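Local coordinates for protein MstE (Scytonema sp. PCC 10023, PDB 6SBF) that probably works as a single-domain class II terpene cyclase that builds complex polycyclic isoprenoid scaffolds, as in merosterol biosynthesis, at residues Asp108-Thr111 with Thr112-Leu116; Ser125-Glu128 with Arg129-Gln132; Asn262-Thr265 with Phe266-Ala269. The protein carries 1 engineered substitution. All coordinates share one frame; numbering follows the deposited sequence. Where two conformers were deposited one is given.

Contact 1 (Asp108-Thr111 with Thr112-Leu116); sequences DADT and TGWAL
Asp-108 and Thr-112 meet one turn apart, at the N-terminal end of helix 109-121. Asp-108 O takes two bonds from Thr-112. One is the routine helical bond from Thr-112 N. The other comes from Thr-112 OG1 at 2.8 Å. The two donors reach the oxygen from opposite faces of its carbonyl plane. The threonine hydroxyl lies beside its own backbone N (chi1 -60°), which turns it back toward that carbonyl. It also accepts a bond from Trp-99 N, which ties the turn to a neighbouring loop. The carboxylate of Asp-108 caps the helix. OD1 takes a nearly straight bond from Thr-111 N at 2.8 Å, arriving from above the carboxylate plane. A second bond to OD1, from Asp-110 N, is weak. OD2 receives Thr-111 OG1 on its syn side at 2.7 Å. Two good bonds and a weak one hold the rotation of this carboxylate. DADT matches the first three positions of the DxDD motif of class II terpene cyclases, with Thr-111 last. In that family it carries the acid that starts cyclisation; the role here is inferred. The side chains of Asp-110 and Trp-114 run alongside each other on one helix face. Asp-110 CG, anti to the backbone N (chi1 -170°), comes to the indole edge in the ring plane, with the carboxylate turned 88° to it. Trp-114 NE1 gives Asp-110 OD1 a weak bond of 3.3 Å. Trp-114 CD1 also rests 3.1 Å from Asp-110 O. Beyond the turn, the indole meets Tyr-64 edge-to-face, and Trp-60 of helix 59-69 touches Asp-110 and Thr-111.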
loop_
_atom_site.group_PDB
_atom_site.type_symbol
_atom_site.label_atom_id
_atom_site.label_comp_id
_atom_site.label_asym_id
_atom_site.label_seq_id
_atom_site.Cartn_x
_atom_site.Cartn_y
_atom_site.Cartn_z
ATOM N N ASP A 108 -6.832 0.718 13.609
ATOM C CA ASP A 108 -5.384 0.489 13.428
ATOM C C ASP A 108 -4.773 1.681 12.714
ATOM O O ASP A 108 -5.437 2.455 11.985
ATOM C CB ASP A 108 -5.125 -0.830 12.688
ATOM C CG ASP A 108 -5.349 -0.702 11.202
ATOM O OD1 ASP A 108 -4.427 -0.296 10.451
ATOM O OD2 ASP A 108 -6.489 -1.045 10.736
ATOM N N ALA A 109 -3.494 1.853 12.927
ATOM C CA ALA A 109 -2.742 3.012 12.430
ATOM C C ALA A 109 -2.656 2.995 10.917
ATOM O O ALA A 109 -2.567 4.076 10.324
ATOM C CB ALA A 109 -1.362 3.071 13.024
ATOM N N ASP A 110 -2.549 1.838 10.297
ATOM C CA ASP A 110 -2.339 1.801 8.832
ATOM C C ASP A 110 -3.597 2.287 8.141
ATOM O O ASP A 110 -3.541 3.163 7.265
ATOM C CB ASP A 110 -1.916 0.417 8.370
ATOM C CG ASP A 110 -1.459 0.429 6.916
ATOM O OD1 ASP A 110 -0.621 1.263 6.574
ATOM O OD2 ASP A 110 -1.913 -0.397 6.162
ATOM N N THR A 111 -4.711 1.685 8.450
ATOM C CA THR A 111 -5.978 2.075 7.862
ATOM C C THR A 111 -6.183 3.572 8.109
ATOM O O THR A 111 -6.615 4.289 7.174
ATOM C CB THR A 111 -7.160 1.310 8.476
ATOM O OG1 THR A 111 -6.927 -0.094 8.277
ATOM C CG2 THR A 111 -8.446 1.746 7.838
ATOM N N THR A 112 -5.941 3.990 9.311
ATOM C CA THR A 112 -6.175 5.440 9.667
ATOM C C THR A 112 -5.298 6.343 8.822
ATOM O O THR A 112 -5.769 7.378 8.331
ATOM C CB THR A 112 -6.031 5.634 11.188
ATOM O OG1 THR A 112 -6.995 4.821 11.867
ATOM C CG2 THR A 112 -6.223 7.046 11.591
ATOM N N GLY A 113 -4.039 5.988 8.619
ATOM C CA GLY A 113 -3.173 6.784 7.753
ATOM C C GLY A 113 -3.662 6.874 6.341
ATOM O O GLY A 113 -3.712 7.988 5.776
ATOM N N TRP A 114 -4.083 5.774 5.740
ATOM C CA TRP A 114 -4.616 5.824 4.370
ATOM C C TRP A 114 -5.884 6.677 4.319
ATOM O O TRP A 114 -6.084 7.392 3.317
ATOM C CB TRP A 114 -4.881 4.428 3.804
ATOM C CG TRP A 114 -3.611 3.702 3.488
ATOM C CD1 TRP A 114 -3.021 2.693 4.201
ATOM C CD2 TRP A 114 -2.732 3.944 2.360
ATOM N NE1 TRP A 114 -1.824 2.325 3.636
ATOM C CE2 TRP A 114 -1.638 3.051 2.477
ATOM C CE3 TRP A 114 -2.811 4.789 1.237
ATOM C CZ2 TRP A 114 -0.599 3.058 1.570
ATOM C CZ3 TRP A 114 -1.777 4.769 0.327
ATOM C CH2 TRP A 114 -0.672 3.906 0.493
ATOM N N ALA A 115 -6.741 6.567 5.290
ATOM C CA ALA A 115 -7.984 7.372 5.330
ATOM C C ALA A 115 -7.617 8.849 5.384
ATOM O O ALA A 115 -8.319 9.662 4.757
ATOM C CB ALA A 115 -8.849 6.983 6.515
ATOM N N LEU A 116 -6.572 9.210 6.108
ATOM C CA LEU A 116 -6.077 10.596 6.166
ATOM C C LEU A 116 -5.485 11.040 4.840
ATOM O O LEU A 116 -5.625 12.257 4.509
ATOM C CB LEU A 116 -5.194 10.789 7.388
ATOM C CG LEU A 116 -5.897 10.717 8.732
ATOM C CD1 LEU A 116 -4.871 10.624 9.857
ATOM C CD2 LEU A 116 -6.782 11.957 8.939
#

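Contact 2 (Ser125-Glu128 with Arg129-Gln132); sequences SDSE and RAQQ
Ser-125 touches Ala-130 through its backbone: Ser-125 O lies 3.5 Å from Ala-130 CB. The same oxygen accepts a bond from Arg-134 NH2, one turn further along the helix. Ser-127 is the N-cap of helix 128-138. Ser-127 OG sits between its own backbone N and carbonyl carbon (chi1 68°), a position that turns it over the first turn. There it accepts the bond from Ala-130 N at 3.1 Å, with an N-H...O angle of 156°. Ser-127 OG also packs on the methyl of the same residue, 3.3 Å from Ala-130 CB. It bonds as well to Ala-124 O, just before the segment. Ser-127 O then receives Gln-131 N at 3.0 Å, the first bond of the regular helix. Glu-128 opens that helix. Its backbone oxygen takes Gln-132 N at 3.0 Å. Glu-128 O also lies 3.5 Å from Gln-131 CB. The glutamate side chain itself leaves the helix on the exposed side. Arg-129 reaches toward Gly-97 and Arg-91 instead. Its CG is anti to the backbone N (chi1 177°), and the bend at chi2 brings the guanidinium to Gly-97 and Trp-99. Arg-129 NE bonds to Gly-97 O and NH2 to Arg-91 O, while the guanidinium makes a cation-pi contact with Trp-99. Chemically, the contact implies a hydroxyl-capped helix start: Ser-127 OG supplies an acceptor to an N-H of the first turn, and Ala-124 O fixes the direction of that hydroxyl.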
loop_
_atom_site.group_PDB
_atom_site.type_symbol
_atom_site.label_atom_id
_atom_site.label_comp_id
_atom_site.label_asym_id
_atom_site.label_seq_id
_atom_site.Cartn_x
_atom_site.Cartn_y
_atom_site.Cartn_z
ATOM N N SER A 125 -8.577 17.429 5.251
ATOM C CA SER A 125 -7.473 17.228 6.233
ATOM C C SER A 125 -7.719 18.005 7.517
ATOM O O SER A 125 -7.226 17.618 8.548
ATOM C CB SER A 125 -6.135 17.652 5.702
ATOM O OG SER A 125 -5.680 16.805 4.672
ATOM N N ASP A 126 -8.458 19.104 7.428
ATOM C CA ASP A 126 -8.720 20.029 8.561
ATOM C C ASP A 126 -10.077 19.726 9.224
ATOM O O ASP A 126 -10.448 20.447 10.162
ATOM C CB ASP A 126 -8.760 21.490 8.075
ATOM C CG ASP A 126 -7.540 22.097 7.412
ATOM O OD1 ASP A 126 -6.420 21.484 7.505
ATOM O OD2 ASP A 126 -7.717 23.253 6.850
ATOM N N SER A 127 -10.768 18.691 8.774
ATOM C CA SER A 127 -12.068 18.306 9.331
ATOM C C SER A 127 -11.937 17.861 10.801
ATOM O O SER A 127 -10.871 17.399 11.207
ATOM C CB SER A 127 -12.735 17.242 8.499
ATOM O OG SER A 127 -12.031 15.966 8.563
ATOM N N GLU A 128 -13.035 17.956 11.552
ATOM C CA GLU A 128 -13.068 17.480 12.946
ATOM C C GLU A 128 -12.609 16.010 12.948
ATOM O O GLU A 128 -11.823 15.615 13.822
ATOM C CB GLU A 128 -14.453 17.666 13.609
ATOM C CG GLU A 128 -14.767 19.100 13.987
ATOM C CD GLU A 128 -15.827 19.290 15.071
ATOM O OE1 GLU A 128 -16.207 18.291 15.707
ATOM O OE2 GLU A 128 -16.254 20.455 15.291
ATOM N N ARG A 129 -13.205 15.169 12.109
ATOM C CA ARG A 129 -12.872 13.731 12.159
ATOM C C ARG A 129 -11.390 13.496 11.846
ATOM O O ARG A 129 -10.731 12.669 12.494
ATOM C CB ARG A 129 -13.771 12.928 11.236
ATOM C CG ARG A 129 -13.419 11.435 11.196
ATOM C CD ARG A 129 -13.615 10.773 12.555
ATOM N NE ARG A 129 -13.186 9.363 12.546
ATOM C CZ ARG A 129 -13.898 8.346 12.064
ATOM N NH1 ARG A 129 -15.056 8.585 11.478
ATOM N NH2 ARG A 129 -13.422 7.124 12.086
ATOM N N ALA A 130 -10.874 14.162 10.832
ATOM C CA ALA A 130 -9.446 13.976 10.475
ATOM C C ALA A 130 -8.572 14.408 11.647
ATOM O O ALA A 130 -7.558 13.723 11.915
ATOM C CB ALA A 130 -9.081 14.757 9.238
ATOM N N GLN A 131 -8.911 15.478 12.350
ATOM C CA GLN A 131 -8.111 15.923 13.512
ATOM C C GLN A 131 -8.121 14.817 14.571
ATOM O O GLN A 131 -7.092 14.542 15.232
ATOM C CB GLN A 131 -8.698 17.219 14.094
ATOM C CG GLN A 131 -7.940 17.787 15.282
ATOM C CD GLN A 131 -8.424 19.167 15.677
ATOM O OE1 GLN A 131 -8.661 19.983 14.798
ATOM N NE2 GLN A 131 -8.524 19.408 16.977
ATOM N N GLN A 132 -9.302 14.261 14.835
ATOM C CA GLN A 132 -9.436 13.216 15.864
ATOM C C GLN A 132 -8.625 11.963 15.464
ATOM O O GLN A 132 -7.905 11.407 16.335
ATOM C CB GLN A 132 -10.910 12.829 16.015
ATOM C CG GLN A 132 -11.156 11.862 17.171
ATOM C CD GLN A 132 -12.538 11.234 17.192
ATOM O OE1 GLN A 132 -13.258 11.359 16.216
ATOM N NE2 GLN A 132 -12.841 10.495 18.261
#

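Contact 3 (Asn262-Thr265 with Phe266-Ala269); sequences NGST and FATA
Ser-264 meets Ala-267 and Thr-268 in a serine N-cap at the start of helix 265-275, in the squalene-hopene cyclase-like part of the chain. The capping bond runs from Ala-267 N to Ser-264 OG, 3.0 Å long and nearly straight at 170°. The hydroxyl stands anti to its backbone N (chi1 161°), beside the carbonyl carbon, which places OG in front of Ala-267 N. Ser-264 O is gripped twice by Thr-268. Thr-268 N bonds to Ser-264 O at 2.9 Å, and Thr-268 OG1 at 2.7 Å from the opposite face of the carbonyl plane. Thr-268 OG1 accepts in turn from Val-255 N, and this joins the helix start to a loop. Thr-265 O receives Ala-269 N at 3.0 Å, a regular i to i+4 bond of the helix. The polar end of Thr-265 looks outside the contact, where OG1 bonds to Ser-308 OG and Val-306 O. Ser-308 OG also bonds to Phe-266 N. Apolar contacts are few across the two segments. Ala-267 CB sits beside the serine, 3.8 Å from Ser-264 CB. Phe-266 leads its ring away from the cap toward Trp-270, which it meets edge-to-face, and toward Trp-212. The methyl carbon Ala-269 CB lies 3.4 Å from Thr-265 O.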
loop_
_atom_site.group_PDB
_atom_site.type_symbol
_atom_site.label_atom_id
_atom_site.label_comp_id
_atom_site.label_asym_id
_atom_site.label_seq_id
_atom_site.Cartn_x
_atom_site.Cartn_y
_atom_site.Cartn_z
ATOM N N ASN A 262 7.692 -15.207 -13.018
ATOM C CA ASN A 262 7.575 -14.483 -14.313
ATOM C C ASN A 262 6.877 -13.137 -14.062
ATOM O O ASN A 262 6.441 -12.516 -15.033
ATOM C CB ASN A 262 6.873 -15.306 -15.407
ATOM C CG ASN A 262 7.718 -16.523 -15.760
ATOM O OD1 ASN A 262 8.815 -16.374 -16.270
ATOM N ND2 ASN A 262 7.208 -17.680 -15.453
ATOM N N GLY A 263 6.830 -12.664 -12.825
ATOM C CA GLY A 263 6.484 -11.267 -12.522
ATOM C C GLY A 263 5.227 -11.112 -11.669
ATOM O O GLY A 263 4.157 -11.660 -11.979
ATOM N N SER A 264 5.364 -10.316 -10.613
ATOM C CA SER A 264 4.276 -9.903 -9.720
ATOM C C SER A 264 3.738 -8.526 -10.171
ATOM O O SER A 264 4.531 -7.555 -10.212
ATOM C CB SER A 264 4.748 -9.794 -8.321
ATOM O OG SER A 264 3.869 -9.001 -7.557
ATOM N N THR A 265 2.468 -8.420 -10.487
ATOM C CA THR A 265 1.884 -7.135 -10.862
ATOM C C THR A 265 1.990 -6.140 -9.722
ATOM O O THR A 265 2.349 -4.956 -9.977
ATOM C CB THR A 265 0.462 -7.311 -11.375
ATOM O OG1 THR A 265 -0.268 -8.077 -10.441
ATOM C CG2 THR A 265 0.426 -7.972 -12.743
ATOM N N PHE A 266 1.737 -6.539 -8.499
ATOM C CA PHE A 266 1.802 -5.659 -7.317
ATOM C C PHE A 266 3.208 -5.173 -7.070
ATOM O O PHE A 266 3.438 -3.956 -6.856
ATOM C CB PHE A 266 1.189 -6.363 -6.105
ATOM C CG PHE A 266 1.107 -5.588 -4.825
ATOM C CD1 PHE A 266 0.144 -4.595 -4.670
ATOM C CD2 PHE A 266 1.910 -5.884 -3.745
ATOM C CE1 PHE A 266 0.027 -3.935 -3.454
ATOM C CE2 PHE A 266 1.783 -5.289 -2.527
ATOM C CZ PHE A 266 0.822 -4.297 -2.386
ATOM N N ALA A 267 4.177 -6.078 -7.034
ATOM C CA ALA A 267 5.557 -5.702 -6.712
ATOM C C ALA A 267 6.067 -4.825 -7.866
ATOM O O ALA A 267 6.870 -3.922 -7.609
ATOM C CB ALA A 267 6.423 -6.928 -6.482
ATOM N N THR A 268 5.725 -5.134 -9.100
ATOM C CA THR A 268 6.205 -4.357 -10.264
ATOM C C THR A 268 5.639 -2.920 -10.215
ATOM O O THR A 268 6.392 -1.975 -10.475
ATOM C CB THR A 268 5.877 -5.038 -11.590
ATOM O OG1 THR A 268 6.488 -6.334 -11.579
ATOM C CG2 THR A 268 6.353 -4.278 -12.781
ATOM N N ALA A 269 4.388 -2.758 -9.843
ATOM C CA ALA A 269 3.768 -1.417 -9.770
ATOM C C ALA A 269 4.458 -0.617 -8.671
ATOM O O ALA A 269 4.782 0.584 -8.892
ATOM C CB ALA A 269 2.288 -1.573 -9.492
#

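In the fold
All three contacts are capped helix starts, and they follow one another along the chain. Contacts 1 and 2 are neighbours on consecutive helices, with centres 13 Å apart. They touch where Leu-116 CD2 packs 3.5 Å from Ala-130 O. Trp-99, whose backbone N bonds to Thr-112 OG1, makes a cation-pi contact with Arg-129. Contact 3 lies on the opposite side of the chain's centre. Its centre is about 24 Å from that of contact 1 and about 35 Å from that of contact 2. Contacts 1 and 3 share one pattern: a threonine four residues after the cap bonds twice to the cap carbonyl. DADT is consistent with the DxDD acid motif, so the active site probably lies near contact 1.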